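Long-range contact in putative cell surface protein (Streptococcus pyogenes, PDB 4OFQ), which is a cell-surface adhesin of the antigen I/II family, here its C-terminal region, and probably mediates attachment of the streptococcus to its surroundings: residues 95-108 with 125-138. Residues are numbered along the deposited sequence; the frame is centred on the assembly and turned at random.
Sequences NLLEMRHVLSQDTL and GEFYMWVAKDPAAF. With CA (calcium ion), chain C.
Leu-96 O takes two donors: the backbone N of Lys-133, at 2.9 Å, and a water that also accepts from Asp-134 N. The lysine chain then runs out extended across the neighbouring backbone. Its NZ reaches Asn-95 O at 3.0 Å, from above the carbonyl plane rather than on a lone pair, and a second water links NZ to Leu-97 O. From here strands 97-102 and 127-132 pair antiparallel, with Glu-98/Val-131, Arg-100/Met-129 and Val-102/Phe-127 as the hydrogen-bonded pairs.

On the face of His-101 and Tyr-128, the two rings form an offset stack, centroids 4.0 Å apart and planes at 5°. The imidazole is swung over the tyrosine with CG anti to the backbone N (chi1 -167°). Both polar ends are held from outside the pair: His-101 NE2 bonds Tyr-70 OH, and Tyr-128 OH bonds Gly-77 O. Next along, Met-99 SD approaches the five-membered ring of Trp-130 obliquely, a Met-aromatic contact. Trp-130 NE1 is buried there without a polar partner.

The other face packs under helix 110-119. Val-102 sets CB over the Phe-127 ring, 3.9 Å from its centroid, in a CH-pi contact, while Gln-105 CG meets the ring edge. Ile-116 of the helix touches Phe-127 and Met-129. Farther along, Arg-100 grips Glu-98 OE1 side-on with NE (2.9 Å) and NH2, the oxygen lying in the guanidinium plane.

Strand 97-102 is the outermost of its mixed sheet, and strand 127-132 joins it to strand 64-70. Glu-126 O binds the calcium ion at 2.4 Å, with Asp-69, Tyr-70 and Val-124. The ion thus ties the start of the inner strand to the end of strand 64-70. Tyr-70 binds the ion through O and His-101 through OH, so metal site and ring stack share one residue.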
# COMPACT_ATOMS: atom_id res chain seq x y z
N ASN A 95 3.73 1.22 -28.69
CA ASN A 95 4.78 0.85 -29.64
C ASN A 95 5.42 2.06 -30.33
O ASN A 95 6.35 1.90 -31.12
CB ASN A 95 4.24 -0.14 -30.68
CG ASN A 95 3.77 -1.44 -30.06
OD1 ASN A 95 2.92 -2.13 -30.62
ND2 ASN A 95 4.31 -1.77 -28.89
N LEU A 96 4.91 3.25 -30.02
CA LEU A 96 5.44 4.48 -30.60
C LEU A 96 6.44 5.16 -29.68
O LEU A 96 7.02 6.20 -30.03
CB LEU A 96 4.31 5.47 -30.90
CG LEU A 96 3.17 4.92 -31.74
CD1 LEU A 96 2.18 6.04 -32.04
CD2 LEU A 96 3.69 4.30 -33.03
N LEU A 97 6.62 4.57 -28.49
CA LEU A 97 7.44 5.17 -27.44
C LEU A 97 8.52 4.21 -26.96
O LEU A 97 8.24 3.04 -26.69
CB LEU A 97 6.57 5.50 -26.21
CG LEU A 97 5.37 6.43 -26.43
CD1 LEU A 97 4.47 6.40 -25.21
CD2 LEU A 97 5.85 7.85 -26.70
N GLU A 98 9.74 4.72 -26.82
CA GLU A 98 10.80 3.97 -26.18
C GLU A 98 10.53 4.01 -24.70
O GLU A 98 10.37 5.09 -24.13
CB GLU A 98 12.16 4.63 -26.43
CG GLU A 98 12.54 4.77 -27.89
CD GLU A 98 14.00 5.12 -28.07
OE1 GLU A 98 14.61 5.61 -27.10
OE2 GLU A 98 14.53 4.89 -29.19
N MET A 99 10.46 2.84 -24.07
CA MET A 99 10.32 2.78 -22.62
C MET A 99 11.69 2.49 -22.01
O MET A 99 12.25 1.42 -22.24
CB MET A 99 9.32 1.70 -22.19
CG MET A 99 9.16 1.63 -20.68
SD MET A 99 7.87 0.50 -20.12
CE MET A 99 6.49 0.94 -21.14
N ARG A 100 12.22 3.44 -21.24
CA ARG A 100 13.57 3.30 -20.68
C ARG A 100 13.54 3.35 -19.16
O ARG A 100 13.10 4.34 -18.58
CB ARG A 100 14.51 4.40 -21.23
CG ARG A 100 14.86 4.25 -22.70
CD ARG A 100 15.64 5.48 -23.16
NE ARG A 100 16.01 5.43 -24.57
CZ ARG A 100 17.24 5.18 -25.00
NH1 ARG A 100 18.23 4.96 -24.14
NH2 ARG A 100 17.48 5.14 -26.30
N HIS A 101 14.01 2.28 -18.52
CA HIS A 101 14.08 2.28 -17.07
C HIS A 101 15.45 2.83 -16.74
O HIS A 101 16.46 2.13 -16.90
CB HIS A 101 13.89 0.86 -16.51
CG HIS A 101 13.65 0.84 -15.03
ND1 HIS A 101 13.63 -0.33 -14.30
CD2 HIS A 101 13.44 1.84 -14.14
CE1 HIS A 101 13.39 -0.05 -13.03
NE2 HIS A 101 13.28 1.26 -12.90
N VAL A 102 15.50 4.08 -16.30
CA VAL A 102 16.78 4.72 -16.03
C VAL A 102 17.16 4.61 -14.55
O VAL A 102 16.55 5.26 -13.69
CB VAL A 102 16.77 6.19 -16.45
CG1 VAL A 102 18.13 6.83 -16.18
CG2 VAL A 102 16.40 6.29 -17.93
N LEU A 103 18.17 3.81 -14.25
CA LEU A 103 18.51 3.53 -12.85
C LEU A 103 19.47 4.58 -12.29
O LEU A 103 19.58 4.76 -11.08
CB LEU A 103 19.09 2.11 -12.70
CG LEU A 103 18.14 0.98 -13.11
CD1 LEU A 103 18.80 -0.39 -12.93
CD2 LEU A 103 16.81 1.06 -12.34
N SER A 104 20.14 5.29 -13.20
CA SER A 104 21.09 6.33 -12.84
C SER A 104 21.37 7.15 -14.09
O SER A 104 21.39 6.62 -15.20
CB SER A 104 22.39 5.72 -12.32
OG SER A 104 23.43 6.69 -12.28
N GLN A 105 21.57 8.45 -13.94
CA GLN A 105 21.85 9.27 -15.11
C GLN A 105 23.33 9.28 -15.47
O GLN A 105 23.70 9.88 -16.47
CB GLN A 105 21.35 10.71 -14.94
CG GLN A 105 19.85 10.81 -14.79
CD GLN A 105 19.35 12.21 -15.05
OE1 GLN A 105 19.61 12.77 -16.11
NE2 GLN A 105 18.64 12.78 -14.09
N ASP A 106 24.17 8.62 -14.68
CA ASP A 106 25.62 8.73 -14.84
C ASP A 106 26.09 8.49 -16.28
O ASP A 106 26.87 9.29 -16.83
CB ASP A 106 26.36 7.79 -13.88
CG ASP A 106 26.26 8.25 -12.42
OD1 ASP A 106 25.48 9.18 -12.14
OD2 ASP A 106 26.97 7.68 -11.56
N THR A 107 25.61 7.40 -16.87
CA THR A 107 25.98 7.08 -18.25
C THR A 107 24.75 6.92 -19.14
O THR A 107 24.79 6.23 -20.16
CB THR A 107 26.92 5.84 -18.35
OG1 THR A 107 26.38 4.74 -17.61
CG2 THR A 107 28.29 6.17 -17.78
N LEU A 108 23.66 7.58 -18.75
CA LEU A 108 22.46 7.65 -19.57
C LEU A 108 22.82 8.16 -20.96
O LEU A 108 23.67 9.04 -21.09
CB LEU A 108 21.42 8.58 -18.93
CG LEU A 108 20.23 9.03 -19.80
CD1 LEU A 108 19.33 7.85 -20.17
CD2 LEU A 108 19.42 10.13 -19.11
N GLY A 125 17.08 10.22 -8.58
CA GLY A 125 17.27 8.77 -8.49
C GLY A 125 16.75 8.04 -9.72
O GLY A 125 16.89 8.53 -10.84
N GLU A 126 16.15 6.87 -9.50
CA GLU A 126 15.63 6.07 -10.61
C GLU A 126 14.36 6.69 -11.18
O GLU A 126 13.58 7.31 -10.45
CB GLU A 126 15.32 4.64 -10.17
CG GLU A 126 16.47 3.93 -9.48
CD GLU A 126 16.09 2.57 -8.94
OE1 GLU A 126 14.88 2.20 -8.99
OE2 GLU A 126 17.00 1.87 -8.45
N PHE A 127 14.15 6.52 -12.48
CA PHE A 127 12.90 6.95 -13.08
C PHE A 127 12.65 6.15 -14.35
O PHE A 127 13.55 5.47 -14.85
CB PHE A 127 12.92 8.46 -13.36
CG PHE A 127 14.03 8.91 -14.27
CD1 PHE A 127 15.29 9.18 -13.77
CD2 PHE A 127 13.79 9.12 -15.64
CE1 PHE A 127 16.32 9.63 -14.62
CE2 PHE A 127 14.81 9.57 -16.50
CZ PHE A 127 16.07 9.82 -15.98
N TYR A 128 11.42 6.18 -14.84
CA TYR A 128 11.13 5.69 -16.18
C TYR A 128 10.95 6.88 -17.09
O TYR A 128 10.42 7.91 -16.68
CB TYR A 128 9.83 4.91 -16.23
CG TYR A 128 9.96 3.48 -15.78
CD1 TYR A 128 9.74 3.14 -14.45
CD2 TYR A 128 10.30 2.48 -16.68
CE1 TYR A 128 9.85 1.81 -14.03
CE2 TYR A 128 10.41 1.16 -16.27
CZ TYR A 128 10.18 0.84 -14.95
OH TYR A 128 10.29 -0.46 -14.53
N MET A 129 11.39 6.73 -18.33
CA MET A 129 11.09 7.74 -19.34
C MET A 129 10.51 7.07 -20.58
O MET A 129 10.87 5.93 -20.90
CB MET A 129 12.31 8.63 -19.65
CG MET A 129 13.52 7.94 -20.26
SD MET A 129 14.99 9.01 -20.29
CE MET A 129 14.37 10.47 -21.12
N TRP A 130 9.57 7.75 -21.23
CA TRP A 130 9.02 7.29 -22.51
C TRP A 130 9.38 8.33 -23.57
O TRP A 130 9.13 9.53 -23.39
CB TRP A 130 7.50 7.13 -22.41
CG TRP A 130 7.07 5.95 -21.63
CD1 TRP A 130 6.77 4.72 -22.13
CD2 TRP A 130 6.91 5.86 -20.21
NE1 TRP A 130 6.41 3.87 -21.10
CE2 TRP A 130 6.49 4.55 -19.91
CE3 TRP A 130 7.06 6.77 -19.16
CZ2 TRP A 130 6.24 4.11 -18.61
CZ3 TRP A 130 6.81 6.33 -17.85
CH2 TRP A 130 6.39 5.02 -17.60
N VAL A 131 10.00 7.88 -24.66
CA VAL A 131 10.51 8.79 -25.68
C VAL A 131 9.83 8.50 -27.00
O VAL A 131 9.82 7.35 -27.45
CB VAL A 131 12.04 8.63 -25.87
CG1 VAL A 131 12.57 9.61 -26.95
CG2 VAL A 131 12.77 8.83 -24.54
N ALA A 132 9.24 9.51 -27.63
CA ALA A 132 8.65 9.28 -28.95
C ALA A 132 9.72 8.82 -29.95
O ALA A 132 10.70 9.54 -30.18
CB ALA A 132 7.98 10.55 -29.45
N LYS A 133 9.51 7.65 -30.54
CA LYS A 133 10.44 7.09 -31.52
C LYS A 133 10.56 7.91 -32.81
O LYS A 133 11.62 7.93 -33.46
CB LYS A 133 10.04 5.65 -31.87
CG LYS A 133 10.05 4.68 -30.70
CD LYS A 133 9.61 3.30 -31.18
CE LYS A 133 9.51 2.32 -30.04
NZ LYS A 133 9.13 0.98 -30.56
N ASP A 134 9.46 8.54 -33.21
CA ASP A 134 9.38 9.31 -34.45
C ASP A 134 8.73 10.65 -34.12
O ASP A 134 7.51 10.79 -34.24
CB ASP A 134 8.56 8.55 -35.49
CG ASP A 134 8.59 9.20 -36.88
OD1 ASP A 134 8.83 10.43 -37.00
OD2 ASP A 134 8.35 8.47 -37.86
N PRO A 135 9.54 11.62 -33.68
CA PRO A 135 9.05 12.93 -33.22
C PRO A 135 8.12 13.60 -34.23
O PRO A 135 7.06 14.10 -33.83
CB PRO A 135 10.34 13.73 -33.06
CG PRO A 135 11.35 12.71 -32.66
CD PRO A 135 10.99 11.46 -33.44
N ALA A 136 8.50 13.61 -35.50
CA ALA A 136 7.67 14.25 -36.52
C ALA A 136 6.32 13.54 -36.65
O ALA A 136 5.28 14.19 -36.72
CB ALA A 136 8.38 14.30 -37.84
N ALA A 137 6.33 12.22 -36.68
CA ALA A 137 5.07 11.47 -36.82
C ALA A 137 4.18 11.63 -35.59
O ALA A 137 2.96 11.78 -35.71
CB ALA A 137 5.35 9.99 -37.09
N PHE A 138 4.80 11.58 -34.42
CA PHE A 138 4.09 11.67 -33.16
C PHE A 138 3.50 13.07 -32.98
O PHE A 138 2.39 13.24 -32.46
CB PHE A 138 5.05 11.32 -32.02
CG PHE A 138 4.37 11.05 -30.70
CD1 PHE A 138 3.84 9.80 -30.41
CD2 PHE A 138 4.29 12.04 -29.74
CE1 PHE A 138 3.23 9.55 -29.18
CE2 PHE A 138 3.68 11.81 -28.52
CZ PHE A 138 3.15 10.57 -28.24
CA CA C . 13.08 8.57 -8.51
O HOH W 1 6.90 8.13 -32.05
O HOH W 2 8.16 0.37 -27.60
O HOH W 3 18.25 7.76 -12.77
O HOH W 4 19.52 2.88 -8.77
O HOH W 5 17.94 11.00 -11.66
O HOH W 6 13.82 8.33 -6.28